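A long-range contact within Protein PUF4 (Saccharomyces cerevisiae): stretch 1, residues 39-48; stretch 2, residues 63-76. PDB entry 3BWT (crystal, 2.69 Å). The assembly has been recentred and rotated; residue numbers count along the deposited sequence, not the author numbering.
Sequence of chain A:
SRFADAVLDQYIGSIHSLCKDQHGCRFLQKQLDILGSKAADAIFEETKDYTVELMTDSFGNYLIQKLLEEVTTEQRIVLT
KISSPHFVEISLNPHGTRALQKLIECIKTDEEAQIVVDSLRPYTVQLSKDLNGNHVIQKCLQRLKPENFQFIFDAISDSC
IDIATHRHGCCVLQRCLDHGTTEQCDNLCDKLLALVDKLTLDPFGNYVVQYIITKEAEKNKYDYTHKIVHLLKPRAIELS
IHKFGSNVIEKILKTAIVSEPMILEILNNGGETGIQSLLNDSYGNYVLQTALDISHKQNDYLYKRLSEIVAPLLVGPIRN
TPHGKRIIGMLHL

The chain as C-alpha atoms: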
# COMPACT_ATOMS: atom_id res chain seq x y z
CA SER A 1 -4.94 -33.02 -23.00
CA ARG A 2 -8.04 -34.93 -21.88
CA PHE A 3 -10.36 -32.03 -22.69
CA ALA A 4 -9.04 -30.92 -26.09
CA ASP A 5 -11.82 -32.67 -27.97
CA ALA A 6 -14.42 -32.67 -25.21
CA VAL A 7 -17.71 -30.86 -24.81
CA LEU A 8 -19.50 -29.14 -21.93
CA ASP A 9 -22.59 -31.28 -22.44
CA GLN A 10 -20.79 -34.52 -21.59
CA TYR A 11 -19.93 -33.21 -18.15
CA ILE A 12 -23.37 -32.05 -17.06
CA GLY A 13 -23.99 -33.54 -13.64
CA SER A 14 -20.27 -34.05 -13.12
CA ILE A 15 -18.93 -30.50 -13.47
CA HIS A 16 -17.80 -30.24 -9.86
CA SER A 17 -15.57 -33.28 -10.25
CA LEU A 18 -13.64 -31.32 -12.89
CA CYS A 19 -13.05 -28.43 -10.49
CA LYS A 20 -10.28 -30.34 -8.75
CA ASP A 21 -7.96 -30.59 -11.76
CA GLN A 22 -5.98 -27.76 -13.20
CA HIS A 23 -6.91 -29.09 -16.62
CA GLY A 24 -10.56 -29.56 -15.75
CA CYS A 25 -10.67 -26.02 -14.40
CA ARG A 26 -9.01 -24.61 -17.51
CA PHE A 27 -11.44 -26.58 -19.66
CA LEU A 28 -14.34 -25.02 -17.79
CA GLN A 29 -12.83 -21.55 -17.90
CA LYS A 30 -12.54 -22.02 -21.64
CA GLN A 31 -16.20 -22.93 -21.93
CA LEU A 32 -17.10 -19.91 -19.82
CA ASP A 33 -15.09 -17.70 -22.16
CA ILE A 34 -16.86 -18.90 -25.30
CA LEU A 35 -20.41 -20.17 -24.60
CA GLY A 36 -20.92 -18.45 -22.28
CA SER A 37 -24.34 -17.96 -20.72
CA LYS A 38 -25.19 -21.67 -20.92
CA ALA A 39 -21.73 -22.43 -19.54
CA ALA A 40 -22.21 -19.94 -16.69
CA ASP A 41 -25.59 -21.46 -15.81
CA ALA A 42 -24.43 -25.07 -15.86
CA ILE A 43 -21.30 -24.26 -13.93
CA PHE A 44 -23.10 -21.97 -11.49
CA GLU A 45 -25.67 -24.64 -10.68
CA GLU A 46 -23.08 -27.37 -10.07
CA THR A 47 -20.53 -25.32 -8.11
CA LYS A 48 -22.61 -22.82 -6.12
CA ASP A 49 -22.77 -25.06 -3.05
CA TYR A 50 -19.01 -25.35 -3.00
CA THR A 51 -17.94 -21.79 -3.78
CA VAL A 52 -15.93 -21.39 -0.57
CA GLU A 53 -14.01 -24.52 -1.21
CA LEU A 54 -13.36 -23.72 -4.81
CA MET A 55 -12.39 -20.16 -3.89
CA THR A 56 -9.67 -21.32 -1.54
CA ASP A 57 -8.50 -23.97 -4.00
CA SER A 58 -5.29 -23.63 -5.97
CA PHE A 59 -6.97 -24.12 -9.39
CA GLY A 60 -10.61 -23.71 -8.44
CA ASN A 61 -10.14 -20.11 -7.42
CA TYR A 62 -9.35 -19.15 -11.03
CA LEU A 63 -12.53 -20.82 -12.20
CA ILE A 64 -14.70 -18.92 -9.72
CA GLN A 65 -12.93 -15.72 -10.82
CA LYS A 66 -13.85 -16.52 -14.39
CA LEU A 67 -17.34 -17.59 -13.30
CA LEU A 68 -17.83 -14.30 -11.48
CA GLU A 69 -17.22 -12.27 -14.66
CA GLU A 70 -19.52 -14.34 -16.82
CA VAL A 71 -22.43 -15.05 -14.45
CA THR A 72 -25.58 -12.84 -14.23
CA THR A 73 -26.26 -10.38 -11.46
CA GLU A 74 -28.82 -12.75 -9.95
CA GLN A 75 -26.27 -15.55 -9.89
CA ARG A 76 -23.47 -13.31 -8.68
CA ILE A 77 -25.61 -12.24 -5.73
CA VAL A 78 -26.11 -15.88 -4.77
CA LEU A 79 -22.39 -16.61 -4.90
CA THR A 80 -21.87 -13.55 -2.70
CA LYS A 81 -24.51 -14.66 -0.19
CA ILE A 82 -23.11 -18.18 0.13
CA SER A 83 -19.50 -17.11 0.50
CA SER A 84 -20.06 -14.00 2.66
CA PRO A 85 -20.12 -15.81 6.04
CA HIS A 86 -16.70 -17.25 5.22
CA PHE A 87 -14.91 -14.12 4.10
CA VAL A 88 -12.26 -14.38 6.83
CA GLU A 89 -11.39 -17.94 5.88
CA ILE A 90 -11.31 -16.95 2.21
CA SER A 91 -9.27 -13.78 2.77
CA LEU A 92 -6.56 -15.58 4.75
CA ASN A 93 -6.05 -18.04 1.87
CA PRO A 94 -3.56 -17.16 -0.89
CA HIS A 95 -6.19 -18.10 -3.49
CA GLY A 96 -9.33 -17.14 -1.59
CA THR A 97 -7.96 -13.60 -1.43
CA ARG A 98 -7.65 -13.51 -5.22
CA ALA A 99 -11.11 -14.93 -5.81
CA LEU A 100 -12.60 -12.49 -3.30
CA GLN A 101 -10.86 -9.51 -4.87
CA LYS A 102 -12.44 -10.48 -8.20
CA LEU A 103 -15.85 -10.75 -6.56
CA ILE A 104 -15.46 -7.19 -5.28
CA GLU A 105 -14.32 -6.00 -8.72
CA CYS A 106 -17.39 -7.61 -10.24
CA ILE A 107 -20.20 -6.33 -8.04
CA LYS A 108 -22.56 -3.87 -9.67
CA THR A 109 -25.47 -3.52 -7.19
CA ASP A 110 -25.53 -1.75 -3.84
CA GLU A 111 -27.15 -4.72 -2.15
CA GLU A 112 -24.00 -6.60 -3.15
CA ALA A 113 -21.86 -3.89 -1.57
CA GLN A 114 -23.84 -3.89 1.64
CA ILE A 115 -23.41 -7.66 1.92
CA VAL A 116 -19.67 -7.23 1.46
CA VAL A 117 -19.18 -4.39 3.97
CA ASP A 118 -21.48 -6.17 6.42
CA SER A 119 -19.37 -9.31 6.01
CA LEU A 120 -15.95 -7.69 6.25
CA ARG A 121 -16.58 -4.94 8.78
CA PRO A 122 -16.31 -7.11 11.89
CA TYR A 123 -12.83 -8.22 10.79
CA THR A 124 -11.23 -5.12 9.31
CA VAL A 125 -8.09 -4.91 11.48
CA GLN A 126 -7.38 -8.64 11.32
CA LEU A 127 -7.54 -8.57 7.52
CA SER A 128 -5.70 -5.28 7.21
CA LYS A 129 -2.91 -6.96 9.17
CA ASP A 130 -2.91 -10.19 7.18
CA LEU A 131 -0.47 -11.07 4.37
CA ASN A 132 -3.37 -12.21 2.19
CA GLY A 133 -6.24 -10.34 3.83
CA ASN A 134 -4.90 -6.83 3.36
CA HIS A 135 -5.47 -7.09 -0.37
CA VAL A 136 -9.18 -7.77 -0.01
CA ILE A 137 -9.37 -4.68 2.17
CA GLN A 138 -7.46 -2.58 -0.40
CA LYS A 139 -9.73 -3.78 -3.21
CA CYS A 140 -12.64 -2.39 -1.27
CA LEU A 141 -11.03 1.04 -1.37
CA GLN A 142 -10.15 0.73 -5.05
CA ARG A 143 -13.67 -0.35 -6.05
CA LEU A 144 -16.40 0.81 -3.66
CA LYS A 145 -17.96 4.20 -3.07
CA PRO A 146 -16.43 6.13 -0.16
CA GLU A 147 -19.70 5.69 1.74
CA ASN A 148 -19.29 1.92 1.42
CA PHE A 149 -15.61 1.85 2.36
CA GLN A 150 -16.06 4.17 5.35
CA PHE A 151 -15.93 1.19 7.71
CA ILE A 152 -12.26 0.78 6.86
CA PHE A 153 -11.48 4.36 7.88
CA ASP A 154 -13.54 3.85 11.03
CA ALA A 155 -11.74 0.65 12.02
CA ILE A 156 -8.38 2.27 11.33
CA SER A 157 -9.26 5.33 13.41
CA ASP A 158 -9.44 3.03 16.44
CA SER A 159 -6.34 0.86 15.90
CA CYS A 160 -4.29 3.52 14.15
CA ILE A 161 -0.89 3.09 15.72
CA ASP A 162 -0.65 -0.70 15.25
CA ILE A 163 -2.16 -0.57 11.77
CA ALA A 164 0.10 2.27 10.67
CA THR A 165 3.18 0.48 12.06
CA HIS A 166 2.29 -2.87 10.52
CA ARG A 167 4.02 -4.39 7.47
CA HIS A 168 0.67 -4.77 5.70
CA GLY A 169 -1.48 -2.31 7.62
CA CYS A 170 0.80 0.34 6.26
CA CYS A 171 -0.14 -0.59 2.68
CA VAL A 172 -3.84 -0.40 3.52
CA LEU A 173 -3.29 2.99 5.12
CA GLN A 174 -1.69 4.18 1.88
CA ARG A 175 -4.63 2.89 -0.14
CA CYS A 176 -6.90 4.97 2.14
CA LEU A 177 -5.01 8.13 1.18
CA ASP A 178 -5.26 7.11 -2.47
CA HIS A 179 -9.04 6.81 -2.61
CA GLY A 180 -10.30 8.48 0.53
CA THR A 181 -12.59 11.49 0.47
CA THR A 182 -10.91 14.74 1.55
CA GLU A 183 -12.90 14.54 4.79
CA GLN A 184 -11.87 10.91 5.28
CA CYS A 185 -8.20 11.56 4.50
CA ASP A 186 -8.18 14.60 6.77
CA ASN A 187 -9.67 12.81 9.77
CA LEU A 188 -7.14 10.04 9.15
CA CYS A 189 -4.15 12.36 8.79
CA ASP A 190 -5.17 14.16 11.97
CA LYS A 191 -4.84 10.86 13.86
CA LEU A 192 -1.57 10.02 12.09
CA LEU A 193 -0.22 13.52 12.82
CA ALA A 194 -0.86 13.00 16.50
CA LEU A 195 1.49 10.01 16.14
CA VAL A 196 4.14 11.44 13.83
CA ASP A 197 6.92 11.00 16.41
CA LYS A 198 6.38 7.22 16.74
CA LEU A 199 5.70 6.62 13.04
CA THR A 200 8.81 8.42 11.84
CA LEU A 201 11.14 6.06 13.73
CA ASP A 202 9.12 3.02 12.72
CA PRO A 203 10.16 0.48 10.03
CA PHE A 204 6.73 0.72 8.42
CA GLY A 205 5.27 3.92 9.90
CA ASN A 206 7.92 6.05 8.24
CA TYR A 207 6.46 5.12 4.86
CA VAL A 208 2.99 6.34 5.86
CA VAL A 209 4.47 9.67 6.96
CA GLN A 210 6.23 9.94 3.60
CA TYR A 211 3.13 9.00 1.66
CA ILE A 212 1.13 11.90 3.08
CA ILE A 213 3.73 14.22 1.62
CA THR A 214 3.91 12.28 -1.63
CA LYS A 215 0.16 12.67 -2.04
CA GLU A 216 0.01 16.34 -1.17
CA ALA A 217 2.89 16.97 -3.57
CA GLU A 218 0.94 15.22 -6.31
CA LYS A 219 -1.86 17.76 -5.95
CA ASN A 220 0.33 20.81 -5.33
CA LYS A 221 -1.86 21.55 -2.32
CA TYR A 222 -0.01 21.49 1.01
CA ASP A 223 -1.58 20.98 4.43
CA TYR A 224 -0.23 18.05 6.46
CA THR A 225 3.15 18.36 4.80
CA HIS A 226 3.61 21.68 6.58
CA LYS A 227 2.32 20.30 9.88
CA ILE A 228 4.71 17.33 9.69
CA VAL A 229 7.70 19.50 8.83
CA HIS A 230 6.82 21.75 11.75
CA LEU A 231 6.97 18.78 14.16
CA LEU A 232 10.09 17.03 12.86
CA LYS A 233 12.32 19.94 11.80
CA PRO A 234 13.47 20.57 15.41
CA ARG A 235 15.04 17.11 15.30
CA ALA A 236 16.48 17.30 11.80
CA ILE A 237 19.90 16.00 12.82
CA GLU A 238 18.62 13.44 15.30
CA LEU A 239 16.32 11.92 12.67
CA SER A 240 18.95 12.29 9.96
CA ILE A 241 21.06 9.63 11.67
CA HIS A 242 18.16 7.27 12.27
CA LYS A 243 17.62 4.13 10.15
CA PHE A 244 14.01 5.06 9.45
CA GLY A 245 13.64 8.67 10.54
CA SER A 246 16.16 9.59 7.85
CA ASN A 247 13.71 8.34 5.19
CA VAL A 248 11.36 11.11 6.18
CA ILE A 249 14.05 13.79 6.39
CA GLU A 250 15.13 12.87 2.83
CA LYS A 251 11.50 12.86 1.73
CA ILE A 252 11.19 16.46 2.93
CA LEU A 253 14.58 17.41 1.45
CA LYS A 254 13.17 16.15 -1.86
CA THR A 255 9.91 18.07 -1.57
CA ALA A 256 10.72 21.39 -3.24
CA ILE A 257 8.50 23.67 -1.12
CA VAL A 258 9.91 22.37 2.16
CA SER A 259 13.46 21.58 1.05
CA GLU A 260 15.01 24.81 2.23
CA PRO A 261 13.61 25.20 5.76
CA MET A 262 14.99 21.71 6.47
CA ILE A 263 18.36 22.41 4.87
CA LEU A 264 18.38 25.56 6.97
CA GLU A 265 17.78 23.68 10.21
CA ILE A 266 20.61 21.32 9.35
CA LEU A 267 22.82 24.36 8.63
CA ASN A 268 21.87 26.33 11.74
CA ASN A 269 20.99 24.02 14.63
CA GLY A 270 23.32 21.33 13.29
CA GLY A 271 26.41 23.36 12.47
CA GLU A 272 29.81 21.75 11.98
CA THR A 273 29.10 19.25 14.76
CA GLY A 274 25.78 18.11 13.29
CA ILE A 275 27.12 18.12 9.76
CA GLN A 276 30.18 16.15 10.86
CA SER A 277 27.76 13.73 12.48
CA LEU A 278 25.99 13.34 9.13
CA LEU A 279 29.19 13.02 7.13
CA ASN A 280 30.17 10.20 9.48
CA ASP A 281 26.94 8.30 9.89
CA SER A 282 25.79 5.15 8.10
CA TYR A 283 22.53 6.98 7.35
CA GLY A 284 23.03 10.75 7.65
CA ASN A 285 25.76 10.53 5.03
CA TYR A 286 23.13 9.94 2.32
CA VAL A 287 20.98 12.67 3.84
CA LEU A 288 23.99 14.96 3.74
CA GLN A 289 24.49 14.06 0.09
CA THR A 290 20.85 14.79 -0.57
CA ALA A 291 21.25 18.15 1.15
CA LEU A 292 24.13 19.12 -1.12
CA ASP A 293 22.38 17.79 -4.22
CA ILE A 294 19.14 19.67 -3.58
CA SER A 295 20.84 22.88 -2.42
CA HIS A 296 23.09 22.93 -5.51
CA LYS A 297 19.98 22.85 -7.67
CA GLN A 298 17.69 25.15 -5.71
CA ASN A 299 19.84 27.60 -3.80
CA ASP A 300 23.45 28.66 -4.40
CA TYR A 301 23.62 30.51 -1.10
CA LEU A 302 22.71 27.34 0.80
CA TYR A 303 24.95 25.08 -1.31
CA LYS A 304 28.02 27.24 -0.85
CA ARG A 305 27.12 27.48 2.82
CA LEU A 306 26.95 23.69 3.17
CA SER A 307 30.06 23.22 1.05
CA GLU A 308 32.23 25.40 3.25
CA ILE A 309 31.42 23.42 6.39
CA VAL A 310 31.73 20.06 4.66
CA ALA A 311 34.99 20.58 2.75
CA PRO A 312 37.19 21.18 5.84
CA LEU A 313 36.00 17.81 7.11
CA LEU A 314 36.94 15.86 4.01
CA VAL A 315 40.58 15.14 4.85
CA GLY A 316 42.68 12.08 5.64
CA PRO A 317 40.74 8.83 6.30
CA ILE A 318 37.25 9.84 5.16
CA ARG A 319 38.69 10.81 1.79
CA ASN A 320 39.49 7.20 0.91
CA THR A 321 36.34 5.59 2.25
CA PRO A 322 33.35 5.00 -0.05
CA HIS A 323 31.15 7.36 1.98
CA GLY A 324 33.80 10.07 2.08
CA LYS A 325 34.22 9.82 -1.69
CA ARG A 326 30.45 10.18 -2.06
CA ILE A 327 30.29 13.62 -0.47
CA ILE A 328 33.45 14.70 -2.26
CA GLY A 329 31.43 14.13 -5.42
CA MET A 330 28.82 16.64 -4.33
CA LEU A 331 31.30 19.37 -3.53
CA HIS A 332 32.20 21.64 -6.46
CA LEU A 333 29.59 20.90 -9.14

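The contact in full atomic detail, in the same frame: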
# COMPACT_ATOMS: atom_id res chain seq x y z
N ALA A 39 -22.85 -21.95 -20.34
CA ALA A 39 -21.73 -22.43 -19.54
C ALA A 39 -21.83 -21.89 -18.12
O ALA A 39 -21.70 -22.65 -17.16
CB ALA A 39 -20.42 -22.05 -20.18
N ALA A 40 -22.07 -20.59 -18.00
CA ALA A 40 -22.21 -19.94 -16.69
C ALA A 40 -23.33 -20.56 -15.86
O ALA A 40 -23.19 -20.76 -14.66
CB ALA A 40 -22.44 -18.43 -16.86
N ASP A 41 -24.46 -20.87 -16.51
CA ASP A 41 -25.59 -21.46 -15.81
C ASP A 41 -25.23 -22.85 -15.29
O ASP A 41 -25.40 -23.16 -14.11
CB ASP A 41 -26.78 -21.59 -16.75
CG ASP A 41 -27.41 -20.26 -17.10
OD1 ASP A 41 -26.93 -19.21 -16.62
OD2 ASP A 41 -28.39 -20.28 -17.88
N ALA A 42 -24.74 -23.69 -16.19
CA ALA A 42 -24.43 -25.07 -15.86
C ALA A 42 -23.40 -25.11 -14.75
O ALA A 42 -23.51 -25.89 -13.79
CB ALA A 42 -23.91 -25.78 -17.08
N ILE A 43 -22.39 -24.27 -14.88
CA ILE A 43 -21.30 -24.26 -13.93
C ILE A 43 -21.72 -23.62 -12.61
O ILE A 43 -21.35 -24.09 -11.54
CB ILE A 43 -20.05 -23.61 -14.53
CG1 ILE A 43 -19.47 -24.53 -15.61
CG2 ILE A 43 -19.01 -23.32 -13.45
CD1 ILE A 43 -18.52 -23.85 -16.55
N PHE A 44 -22.54 -22.58 -12.69
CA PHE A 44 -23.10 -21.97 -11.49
C PHE A 44 -23.92 -22.98 -10.70
O PHE A 44 -23.77 -23.11 -9.49
CB PHE A 44 -23.95 -20.74 -11.86
CG PHE A 44 -24.82 -20.24 -10.73
CD1 PHE A 44 -24.31 -19.34 -9.79
CD2 PHE A 44 -26.14 -20.64 -10.61
CE1 PHE A 44 -25.11 -18.87 -8.76
CE2 PHE A 44 -26.94 -20.16 -9.59
CZ PHE A 44 -26.43 -19.28 -8.66
N GLU A 45 -24.80 -23.70 -11.38
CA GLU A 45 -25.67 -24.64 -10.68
C GLU A 45 -24.90 -25.77 -10.00
O GLU A 45 -25.28 -26.22 -8.92
CB GLU A 45 -26.74 -25.20 -11.61
CG GLU A 45 -27.71 -24.17 -12.10
CD GLU A 45 -28.51 -23.50 -10.99
OE1 GLU A 45 -28.47 -24.00 -9.84
OE2 GLU A 45 -29.18 -22.48 -11.28
N GLU A 46 -23.82 -26.24 -10.62
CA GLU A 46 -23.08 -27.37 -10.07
C GLU A 46 -21.94 -27.01 -9.12
O GLU A 46 -21.38 -27.90 -8.47
CB GLU A 46 -22.57 -28.29 -11.19
CG GLU A 46 -23.69 -29.01 -11.91
CD GLU A 46 -23.22 -30.20 -12.69
OE1 GLU A 46 -22.54 -31.06 -12.08
OE2 GLU A 46 -23.52 -30.28 -13.90
N THR A 47 -21.60 -25.73 -9.01
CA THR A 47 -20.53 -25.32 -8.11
C THR A 47 -20.96 -24.33 -7.02
O THR A 47 -20.19 -24.05 -6.11
CB THR A 47 -19.32 -24.71 -8.86
OG1 THR A 47 -19.62 -23.35 -9.20
CG2 THR A 47 -18.99 -25.49 -10.11
N LYS A 48 -22.18 -23.81 -7.10
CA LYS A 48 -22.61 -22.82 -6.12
C LYS A 48 -22.49 -23.30 -4.66
O LYS A 48 -22.14 -22.53 -3.76
CB LYS A 48 -24.03 -22.34 -6.42
CG LYS A 48 -25.10 -23.40 -6.30
CD LYS A 48 -26.44 -22.90 -6.82
CE LYS A 48 -27.52 -23.97 -6.71
NZ LYS A 48 -28.84 -23.40 -7.08
N LEU A 63 -11.24 -20.50 -11.64
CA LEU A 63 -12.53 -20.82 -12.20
C LEU A 63 -13.60 -19.89 -11.65
O LEU A 63 -14.32 -19.24 -12.42
CB LEU A 63 -12.88 -22.26 -11.86
CG LEU A 63 -14.20 -22.82 -12.37
CD1 LEU A 63 -14.25 -22.77 -13.89
CD2 LEU A 63 -14.33 -24.25 -11.87
N ILE A 64 -13.71 -19.81 -10.33
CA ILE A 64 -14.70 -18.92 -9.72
C ILE A 64 -14.50 -17.47 -10.17
O ILE A 64 -15.46 -16.75 -10.39
CB ILE A 64 -14.69 -19.02 -8.18
CG1 ILE A 64 -14.90 -20.48 -7.75
CG2 ILE A 64 -15.78 -18.13 -7.58
CD1 ILE A 64 -16.24 -21.05 -8.14
N GLN A 65 -13.24 -17.05 -10.31
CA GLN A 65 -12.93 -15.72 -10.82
C GLN A 65 -13.51 -15.54 -12.21
O GLN A 65 -14.08 -14.50 -12.53
CB GLN A 65 -11.42 -15.52 -10.90
CG GLN A 65 -10.75 -15.35 -9.57
CD GLN A 65 -9.34 -14.84 -9.69
OE1 GLN A 65 -9.12 -13.73 -10.18
NE2 GLN A 65 -8.38 -15.63 -9.25
N LYS A 66 -13.35 -16.57 -13.04
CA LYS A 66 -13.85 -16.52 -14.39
C LYS A 66 -15.38 -16.56 -14.34
O LYS A 66 -16.06 -15.81 -15.04
CB LYS A 66 -13.29 -17.69 -15.20
CG LYS A 66 -13.62 -17.67 -16.68
CD LYS A 66 -13.13 -16.39 -17.35
CE LYS A 66 -13.71 -16.26 -18.76
NZ LYS A 66 -13.85 -14.83 -19.16
N LEU A 67 -15.90 -17.43 -13.49
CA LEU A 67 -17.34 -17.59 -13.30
C LEU A 67 -17.98 -16.28 -12.88
O LEU A 67 -19.03 -15.90 -13.38
CB LEU A 67 -17.64 -18.66 -12.24
CG LEU A 67 -19.11 -19.07 -12.13
CD1 LEU A 67 -19.56 -19.76 -13.40
CD2 LEU A 67 -19.33 -19.95 -10.93
N LEU A 68 -17.33 -15.58 -11.95
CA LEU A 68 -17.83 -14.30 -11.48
C LEU A 68 -18.02 -13.26 -12.60
O LEU A 68 -18.99 -12.50 -12.61
CB LEU A 68 -16.95 -13.75 -10.36
CG LEU A 68 -17.06 -14.49 -9.01
CD1 LEU A 68 -15.81 -14.29 -8.15
CD2 LEU A 68 -18.30 -14.06 -8.26
N GLU A 69 -17.09 -13.22 -13.56
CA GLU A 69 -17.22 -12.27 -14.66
C GLU A 69 -18.42 -12.60 -15.53
O GLU A 69 -19.12 -11.71 -15.99
CB GLU A 69 -15.97 -12.26 -15.53
CG GLU A 69 -14.75 -11.61 -14.89
CD GLU A 69 -13.46 -12.00 -15.59
OE1 GLU A 69 -13.48 -12.22 -16.83
OE2 GLU A 69 -12.42 -12.10 -14.91
N GLU A 70 -18.66 -13.89 -15.73
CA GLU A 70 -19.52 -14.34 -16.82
C GLU A 70 -20.96 -14.61 -16.39
O GLU A 70 -21.86 -14.73 -17.23
CB GLU A 70 -18.92 -15.59 -17.47
CG GLU A 70 -19.09 -15.61 -18.98
CD GLU A 70 -18.41 -14.44 -19.65
OE1 GLU A 70 -17.22 -14.17 -19.33
OE2 GLU A 70 -19.05 -13.80 -20.51
N VAL A 71 -21.16 -14.68 -15.08
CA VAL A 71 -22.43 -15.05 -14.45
C VAL A 71 -23.36 -13.82 -14.42
O VAL A 71 -22.88 -12.69 -14.56
CB VAL A 71 -22.12 -15.61 -13.03
CG1 VAL A 71 -22.32 -14.55 -11.95
CG2 VAL A 71 -22.92 -16.84 -12.77
N THR A 72 -24.68 -14.01 -14.26
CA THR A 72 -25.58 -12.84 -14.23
C THR A 72 -25.53 -12.17 -12.88
O THR A 72 -24.91 -12.67 -11.95
CB THR A 72 -27.07 -13.15 -14.55
OG1 THR A 72 -27.65 -13.91 -13.48
CG2 THR A 72 -27.23 -13.88 -15.86
N THR A 73 -26.22 -11.05 -12.75
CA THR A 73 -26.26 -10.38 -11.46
C THR A 73 -27.01 -11.22 -10.42
O THR A 73 -26.62 -11.28 -9.26
CB THR A 73 -26.86 -8.98 -11.56
OG1 THR A 73 -25.87 -8.10 -12.11
CG2 THR A 73 -27.27 -8.47 -10.19
N GLU A 74 -28.07 -11.90 -10.85
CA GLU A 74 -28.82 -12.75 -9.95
C GLU A 74 -27.89 -13.82 -9.40
O GLU A 74 -27.84 -14.05 -8.19
CB GLU A 74 -30.02 -13.39 -10.65
CG GLU A 74 -31.18 -12.43 -10.91
CD GLU A 74 -30.84 -11.36 -11.94
OE1 GLU A 74 -30.43 -11.72 -13.06
OE2 GLU A 74 -31.00 -10.15 -11.63
N GLN A 75 -27.15 -14.46 -10.29
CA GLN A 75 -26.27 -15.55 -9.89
C GLN A 75 -25.14 -15.03 -9.02
O GLN A 75 -24.81 -15.62 -7.98
CB GLN A 75 -25.73 -16.26 -11.12
CG GLN A 75 -26.74 -17.10 -11.83
CD GLN A 75 -26.35 -17.39 -13.26
OE1 GLN A 75 -25.70 -16.57 -13.92
NE2 GLN A 75 -26.74 -18.56 -13.76
N ARG A 76 -24.55 -13.91 -9.43
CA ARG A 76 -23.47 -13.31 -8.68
C ARG A 76 -23.89 -13.04 -7.24
O ARG A 76 -23.11 -13.26 -6.31
CB ARG A 76 -23.00 -12.02 -9.34
CG ARG A 76 -21.69 -11.51 -8.76
CD ARG A 76 -21.11 -10.36 -9.57
NE ARG A 76 -21.99 -9.20 -9.52
CZ ARG A 76 -22.70 -8.76 -10.55
NH1 ARG A 76 -22.62 -9.38 -11.72
NH2 ARG A 76 -23.49 -7.70 -10.41
O HOH W 1 -25.56 -17.08 -16.75
O HOH W 2 -29.24 -20.68 -13.58

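Helices pack through interlocking apolar side chains, and a long polar side chain can add hydrogen bonds while its methylenes join the packing; this contact in PUF4 is an example. The helix of residues 39-47 crosses that of residues 63-70 at 127° between their N-to-C directions, with axes 9.9 Å apart at closest approach. Beyond Glu70 the second stretch leaves helical geometry at Val71, and a new helix starts at Thr73. The backbones come close near this break, where the CA atoms of Ala40 and Val71 lie 5.4 Å apart; the small Ala40 side chain accommodates the approach, its CB lying 3.8 Å from Glu70 O.

Leu67 is the knob. Its side chain sits among Ala40, Ile43, Phe44 and Thr47, with CD1 3.6 Å from Ile43 CG2 and CD2 3.8 Å from Thr47 OG1. That hydroxyl is not left unsatisfied beside the hydrocarbon, because Thr47 OG1 donates to Ile43 O (3.0 Å) within its own helix.

Phe44 and Gln75 cover the most surface. The aliphatic part of Gln75 lies flat against the ring: its CG stands 3.6 Å from the ring centroid of Phe44, only 3° off the normal, a CH-pi contact. Val71 adds an apolar contact, its CG2 4.1 Å from Phe44 CD1.

With its methylenes on the ring, Gln75 still uses both ends of its amide. Gln75 NE2 donates to Asp41 OD1 (2.9 Å), the one direct hydrogen bond between the stretches, while Gln75 OE1 accepts from Thr72 N (2.8 Å). A water donates to both Asp41 OD1 and Gln75 OE1, reinforcing the link. In return, Thr72 OG1 caps the new helix by accepting from Gln75 N at 3.3 Å. One glutamine thus couples ring packing, an interhelical bond and a helix start.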